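Local structure of peroxisomal membrane protein LPX1 (Saccharomyces cerevisiae, 2Y6U) at residues Y70-V76 with V333-N338; D79-Y84 with H342-L346. The protein hydrolyses ester bonds in lipids, with acyl esterase, lipase and phospholipase A activity, as an alpha/beta-hydrolase of the yeast peroxisome. The contacts are given in a common frame with arbitrary orientation. Numbering follows the deposited sequence.

Contact 1: residues Y70-V76 with V333-N338; sequences YYLPRLV and VIERIN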
loop_
_atom_site.group_PDB
_atom_site.type_symbol
_atom_site.label_atom_id
_atom_site.label_comp_id
_atom_site.label_asym_id
_atom_site.label_seq_id
_atom_site.Cartn_x
_atom_site.Cartn_y
_atom_site.Cartn_z
ATOM N N TYR A 70 -15.925 24.790 5.684
ATOM C CA TYR A 70 -15.733 26.188 5.489
ATOM C C TYR A 70 -14.816 26.472 4.257
ATOM O O TYR A 70 -14.893 27.516 3.646
ATOM C CB TYR A 70 -15.116 26.763 6.793
ATOM C CG TYR A 70 -14.797 28.199 6.708
ATOM C CD1 TYR A 70 -13.558 28.640 6.263
ATOM C CD2 TYR A 70 -15.740 29.149 7.087
ATOM C CE1 TYR A 70 -13.256 29.985 6.189
ATOM C CE2 TYR A 70 -15.456 30.560 7.064
ATOM C CZ TYR A 70 -14.203 30.977 6.603
ATOM O OH TYR A 70 -14.001 32.306 6.513
ATOM N N TYR A 71 -13.887 25.561 3.983
ATOM C CA TYR A 71 -12.951 25.770 2.886
ATOM C C TYR A 71 -13.574 25.657 1.498
ATOM O O TYR A 71 -13.108 26.310 0.522
ATOM C CB TYR A 71 -11.835 24.728 2.943
ATOM C CG TYR A 71 -10.804 24.944 4.062
ATOM C CD1 TYR A 71 -11.188 25.073 5.410
ATOM C CD2 TYR A 71 -9.423 24.948 3.770
ATOM C CE1 TYR A 71 -10.216 25.269 6.463
ATOM C CE2 TYR A 71 -8.489 25.085 4.784
ATOM C CZ TYR A 71 -8.874 25.270 6.114
ATOM O OH TYR A 71 -7.905 25.428 7.108
ATOM N N LEU A 72 -14.606 24.823 1.400
ATOM C CA LEU A 72 -15.130 24.473 0.063
ATOM C C LEU A 72 -15.503 25.630 -0.839
ATOM O O LEU A 72 -15.100 25.625 -1.966
ATOM C CB LEU A 72 -16.336 23.499 0.186
ATOM C CG LEU A 72 -15.986 22.194 0.841
ATOM C CD1 LEU A 72 -17.323 21.384 1.181
ATOM C CD2 LEU A 72 -14.965 21.368 -0.042
ATOM N N PRO A 73 -16.264 26.634 -0.375
ATOM C CA PRO A 73 -16.565 27.696 -1.315
ATOM C C PRO A 73 -15.391 28.656 -1.544
ATOM O O PRO A 73 -15.472 29.480 -2.422
ATOM C CB PRO A 73 -17.781 28.406 -0.699
ATOM C CG PRO A 73 -17.895 27.862 0.673
ATOM C CD PRO A 73 -16.971 26.791 0.903
ATOM N N ARG A 74 -14.295 28.509 -0.785
ATOM C CA ARG A 74 -13.227 29.497 -0.802
ATOM C C ARG A 74 -11.981 29.006 -1.561
ATOM O O ARG A 74 -11.075 29.791 -1.864
ATOM C CB ARG A 74 -12.875 29.806 0.635
ATOM C CG ARG A 74 -13.884 30.667 1.270
ATOM C CD ARG A 74 -13.721 30.654 2.773
ATOM N NE ARG A 74 -14.696 31.566 3.333
ATOM C CZ ARG A 74 -15.948 31.253 3.665
ATOM N NH1 ARG A 74 -16.434 30.006 3.549
ATOM N NH2 ARG A 74 -16.712 32.192 4.141
ATOM N N LEU A 75 -12.009 27.743 -1.948
ATOM C CA LEU A 75 -10.979 27.157 -2.726
ATOM C C LEU A 75 -10.825 27.689 -4.152
ATOM O O LEU A 75 -11.739 28.130 -4.738
ATOM C CB LEU A 75 -11.095 25.647 -2.706
ATOM C CG LEU A 75 -10.736 24.986 -1.351
ATOM C CD1 LEU A 75 -11.294 23.537 -1.416
ATOM C CD2 LEU A 75 -9.244 24.993 -1.045
ATOM N N VAL A 76 -9.592 27.558 -4.638
ATOM C CA VAL A 76 -9.083 28.067 -5.915
ATOM C C VAL A 76 -10.195 28.074 -6.980
ATOM O O VAL A 76 -10.720 27.040 -7.407
ATOM C CB VAL A 76 -7.764 27.220 -6.284
ATOM C CG1 VAL A 76 -8.046 25.931 -7.118
ATOM C CG2 VAL A 76 -6.523 28.093 -6.770
ATOM N N VAL A 333 -4.910 30.256 5.876
ATOM C CA VAL A 333 -4.537 28.952 5.386
ATOM C C VAL A 333 -5.055 28.714 3.934
ATOM O O VAL A 333 -4.328 28.270 3.039
ATOM C CB VAL A 333 -5.011 27.848 6.321
ATOM C CG1 VAL A 333 -4.657 26.423 5.768
ATOM C CG2 VAL A 333 -4.353 27.983 7.746
ATOM N N ILE A 334 -6.278 29.135 3.688
ATOM C CA ILE A 334 -6.858 28.980 2.376
ATOM C C ILE A 334 -6.101 29.786 1.322
ATOM O O ILE A 334 -5.832 29.309 0.186
ATOM C CB ILE A 334 -8.321 29.361 2.430
ATOM C CG1 ILE A 334 -9.104 28.308 3.195
ATOM C CG2 ILE A 334 -8.922 29.600 1.017
ATOM C CD1 ILE A 334 -10.512 28.819 3.704
ATOM N N GLU A 335 -5.694 30.990 1.718
ATOM C CA GLU A 335 -4.949 31.837 0.781
ATOM C C GLU A 335 -3.679 31.185 0.394
ATOM O O GLU A 335 -3.343 31.207 -0.780
ATOM C CB GLU A 335 -4.698 33.245 1.309
ATOM C CG GLU A 335 -3.907 34.070 0.349
ATOM C CD GLU A 335 -2.341 33.846 0.430
ATOM O OE1 GLU A 335 -1.809 33.356 1.478
ATOM O OE2 GLU A 335 -1.637 34.202 -0.560
ATOM N N ARG A 336 -3.023 30.498 1.336
ATOM C CA ARG A 336 -1.866 29.724 0.980
ATOM C C ARG A 336 -2.120 28.513 0.106
ATOM O O ARG A 336 -1.398 28.274 -0.843
ATOM C CB ARG A 336 -1.056 29.270 2.204
ATOM C CG ARG A 336 -0.551 30.378 3.053
ATOM C CD ARG A 336 0.774 30.921 2.481
ATOM N NE ARG A 336 0.572 31.894 1.453
ATOM C CZ ARG A 336 1.460 32.223 0.513
ATOM N NH1 ARG A 336 2.748 31.710 0.424
ATOM N NH2 ARG A 336 1.063 33.141 -0.335
ATOM N N ILE A 337 -3.100 27.737 0.458
ATOM C CA ILE A 337 -3.423 26.558 -0.299
ATOM C C ILE A 337 -3.741 26.996 -1.774
ATOM O O ILE A 337 -3.191 26.429 -2.752
ATOM C CB ILE A 337 -4.648 25.875 0.282
ATOM C CG1 ILE A 337 -4.354 25.229 1.656
ATOM C CG2 ILE A 337 -5.254 24.899 -0.761
ATOM C CD1 ILE A 337 -5.565 24.628 2.415
ATOM N N ASN A 338 -4.513 28.063 -1.940
ATOM C CA ASN A 338 -4.853 28.511 -3.303
ATOM C C ASN A 338 -3.615 28.969 -4.075
ATOM O O ASN A 338 -3.464 28.712 -5.271
ATOM C CB ASN A 338 -5.896 29.620 -3.261
ATOM C CG ASN A 338 -7.270 29.104 -2.824
ATOM O OD1 ASN A 338 -7.488 27.856 -2.791
ATOM N ND2 ASN A 338 -8.150 30.014 -2.439
#
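In this alpha/beta-hydrolase fold, helix 330-347, which follows the final strand of the central sheet, 313-318, lies beside the connection between strands 51-58 and 84-92, and residues 70-76 of that connection fit against its first half. The main bump is Ile-334. Its side chain enters a hollow walled by Tyr-70, Tyr-71 and Arg-74: CG1 lies over the face of the Tyr-71 ring, 3.8 Å from its centroid in a CH-pi contact, CD1 meets the edge of the Tyr-70 ring at CE1 (3.9 Å) and the Arg-74 CD methylene (3.8 Å), and CG2 sits 3.6 Å from Arg-74 O. The Tyr-71 ring fits between helix side chains: Ile-334 covers its face, while its edge touches Val-333 and, through CE2, Ile-337 CD1 at 3.8 Å. One helical turn past Ile-334, Asn-338 fills the next notch. Both tyrosine hydroxyls are hydrogen-bonded, Tyr-70 to the Asp-331 carboxylate near the start of this helix and Tyr-71 to the backbone oxygen of Asn-326 in the short helix before it. The Asn-338 amide reads the loop backbone with both ends: ND2 donates to Arg-74 O at 3.0 Å, and OD1 accepts a weak bond from Val-76 N at 2.8 Å.

Contact 2: residues D79-Y84 with H342-L346; sequences DAEGNY and HEFVL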
loop_
_atom_site.group_PDB
_atom_site.type_symbol
_atom_site.label_atom_id
_atom_site.label_comp_id
_atom_site.label_asym_id
_atom_site.label_seq_id
_atom_site.Cartn_x
_atom_site.Cartn_y
_atom_site.Cartn_z
ATOM N N ASP A 79 -9.510 28.780 -13.177
ATOM C CA ASP A 79 -8.733 29.853 -13.761
ATOM C C ASP A 79 -8.700 29.683 -15.284
ATOM O O ASP A 79 -8.366 28.574 -15.801
ATOM C CB ASP A 79 -7.350 29.971 -13.083
ATOM C CG ASP A 79 -7.391 30.837 -11.788
ATOM O OD1 ASP A 79 -7.436 32.095 -11.922
ATOM O OD2 ASP A 79 -7.385 30.273 -10.650
ATOM N N ALA A 80 -9.089 30.775 -15.944
ATOM C CA ALA A 80 -9.168 30.920 -17.400
ATOM C C ALA A 80 -7.955 30.291 -18.057
ATOM O O ALA A 80 -7.968 29.075 -18.281
ATOM C CB ALA A 80 -9.310 32.405 -17.793
ATOM N N GLU A 81 -6.898 31.085 -18.275
ATOM C CA GLU A 81 -5.726 30.653 -19.058
ATOM C C GLU A 81 -4.864 29.510 -18.464
ATOM O O GLU A 81 -4.427 28.620 -19.205
ATOM C CB GLU A 81 -4.858 31.873 -19.420
ATOM C CG GLU A 81 -5.565 32.887 -20.379
ATOM C CD GLU A 81 -5.084 34.327 -20.177
ATOM O OE1 GLU A 81 -4.378 34.564 -19.167
ATOM O OE2 GLU A 81 -5.401 35.219 -21.013
ATOM N N GLY A 82 -4.652 29.481 -17.145
ATOM C CA GLY A 82 -4.070 28.292 -16.489
ATOM C C GLY A 82 -4.906 27.017 -16.692
ATOM O O GLY A 82 -4.467 25.917 -16.334
ATOM N N ASN A 83 -6.127 27.201 -17.226
ATOM C CA ASN A 83 -7.005 26.135 -17.708
ATOM C C ASN A 83 -7.102 24.887 -16.793
ATOM O O ASN A 83 -6.791 23.756 -17.183
ATOM C CB ASN A 83 -6.643 25.741 -19.126
ATOM C CG ASN A 83 -7.852 25.444 -19.929
ATOM O OD1 ASN A 83 -8.933 25.227 -19.355
ATOM N ND2 ASN A 83 -7.719 25.476 -21.252
ATOM N N TYR A 84 -7.537 25.159 -15.582
ATOM C CA TYR A 84 -7.779 24.123 -14.586
ATOM C C TYR A 84 -9.097 24.479 -13.870
ATOM O O TYR A 84 -9.576 25.636 -13.953
ATOM C CB TYR A 84 -6.598 24.056 -13.607
ATOM C CG TYR A 84 -6.310 25.309 -12.747
ATOM C CD1 TYR A 84 -7.026 25.567 -11.585
ATOM C CD2 TYR A 84 -5.276 26.191 -13.075
ATOM C CE1 TYR A 84 -6.759 26.673 -10.785
ATOM C CE2 TYR A 84 -5.003 27.306 -12.278
ATOM C CZ TYR A 84 -5.742 27.530 -11.115
ATOM O OH TYR A 84 -5.482 28.644 -10.308
ATOM N N HIS A 342 -2.326 27.065 -7.419
ATOM C CA HIS A 342 -2.216 27.834 -8.653
ATOM C C HIS A 342 -0.803 27.800 -9.235
ATOM O O HIS A 342 -0.624 27.521 -10.426
ATOM C CB HIS A 342 -2.607 29.312 -8.389
ATOM C CG HIS A 342 -2.519 30.189 -9.588
ATOM N ND1 HIS A 342 -3.485 30.198 -10.569
ATOM C CD2 HIS A 342 -1.599 31.114 -9.954
ATOM C CE1 HIS A 342 -3.165 31.103 -11.488
ATOM N NE2 HIS A 342 -2.021 31.664 -11.149
ATOM N N GLU A 343 0.207 28.060 -8.418
ATOM C CA GLU A 343 1.569 28.081 -8.954
ATOM C C GLU A 343 1.938 26.666 -9.472
ATOM O O GLU A 343 2.588 26.513 -10.476
ATOM C CB GLU A 343 2.572 28.503 -7.866
ATOM C CG GLU A 343 2.467 29.962 -7.417
ATOM C CD GLU A 343 2.729 31.002 -8.535
ATOM O OE1 GLU A 343 3.583 30.783 -9.431
ATOM O OE2 GLU A 343 2.080 32.054 -8.513
ATOM N N PHE A 344 1.526 25.645 -8.736
ATOM C CA PHE A 344 1.887 24.263 -9.117
ATOM C C PHE A 344 1.319 23.895 -10.489
ATOM O O PHE A 344 2.063 23.432 -11.387
ATOM C CB PHE A 344 1.452 23.272 -8.001
ATOM C CG PHE A 344 1.787 21.841 -8.307
ATOM C CD1 PHE A 344 3.029 21.344 -8.021
ATOM C CD2 PHE A 344 0.891 21.015 -8.981
ATOM C CE1 PHE A 344 3.437 20.069 -8.414
ATOM C CE2 PHE A 344 1.266 19.678 -9.341
ATOM C CZ PHE A 344 2.563 19.237 -9.099
ATOM N N VAL A 345 0.014 24.154 -10.698
ATOM C CA VAL A 345 -0.606 23.919 -12.007
ATOM C C VAL A 345 0.089 24.682 -13.164
ATOM O O VAL A 345 0.388 24.119 -14.220
ATOM C CB VAL A 345 -2.088 24.291 -12.012
ATOM C CG1 VAL A 345 -2.707 24.022 -13.408
ATOM C CG2 VAL A 345 -2.840 23.587 -10.901
ATOM N N LEU A 346 0.395 25.944 -12.932
ATOM C CA LEU A 346 1.004 26.760 -13.952
ATOM C C LEU A 346 2.311 26.193 -14.478
ATOM O O LEU A 346 2.603 26.355 -15.662
ATOM C CB LEU A 346 1.226 28.195 -13.448
ATOM C CG LEU A 346 0.102 29.197 -13.754
ATOM C CD1 LEU A 346 0.585 30.600 -13.458
ATOM C CD2 LEU A 346 -0.376 29.124 -15.214
#
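Residues 79-84 fold back on themselves through a type I beta turn from Ala-80 to Asn-83, closed by Asn-83 N to Ala-80 O at 2.8 Å; Asp-79 N also bonds to Tyr-84 O at 3.2 Å. Opposite runs a regular turn of helix, 342-346, with Gly-82 and Leu-346 as the nearest CA pair, 5.9 Å apart. Asn-83, with positive phi and psi, and Tyr-84 together stand across from the single residue Asp-79, a G1 beta bulge where the chain enters strand 84-92 of the alpha/beta-hydrolase sheet. Tyr-84 spans the gap to the helix. Its ring packs on Val-345, with Tyr-84 CD2 3.4 Å from Val-345 CG1. The other methyl of that valine, CG2, lies over one face of the ring; both side chains also touch Leu-53 of the neighbouring strand 51-58. At the phenol end, Tyr-84 OH and His-342 ND1 share a short hydrogen bond of 2.5 Å, the two rings meeting rim to rim with planes at 64°. Asp-79 OD2 lies 2.5 Å from Tyr-84 OH. Nearer the surface, Leu-346 CD2 covers Gly-82 CA at 4.0 Å.

Contacts 1 and 2 follow one another along helix 330-347, their centres about 15 Å apart, and both join it to the connection that leads from strand 51-58 into strand 84-92. They adjoin where Val-76 of contact 1 packs on Tyr-84 of contact 2, CG2 to OH at 3.7 Å; Val-76 also touches Ile-341, on the helix between the two segments. Contact 1 is the more buried, about 15 Å from the centre of the chain, against about 23 Å for contact 2 (centre to centre). Neither includes the probable nucleophile elbow, the GxSxG pattern around Ser-145, which lies on a different connection, after strand 137-144.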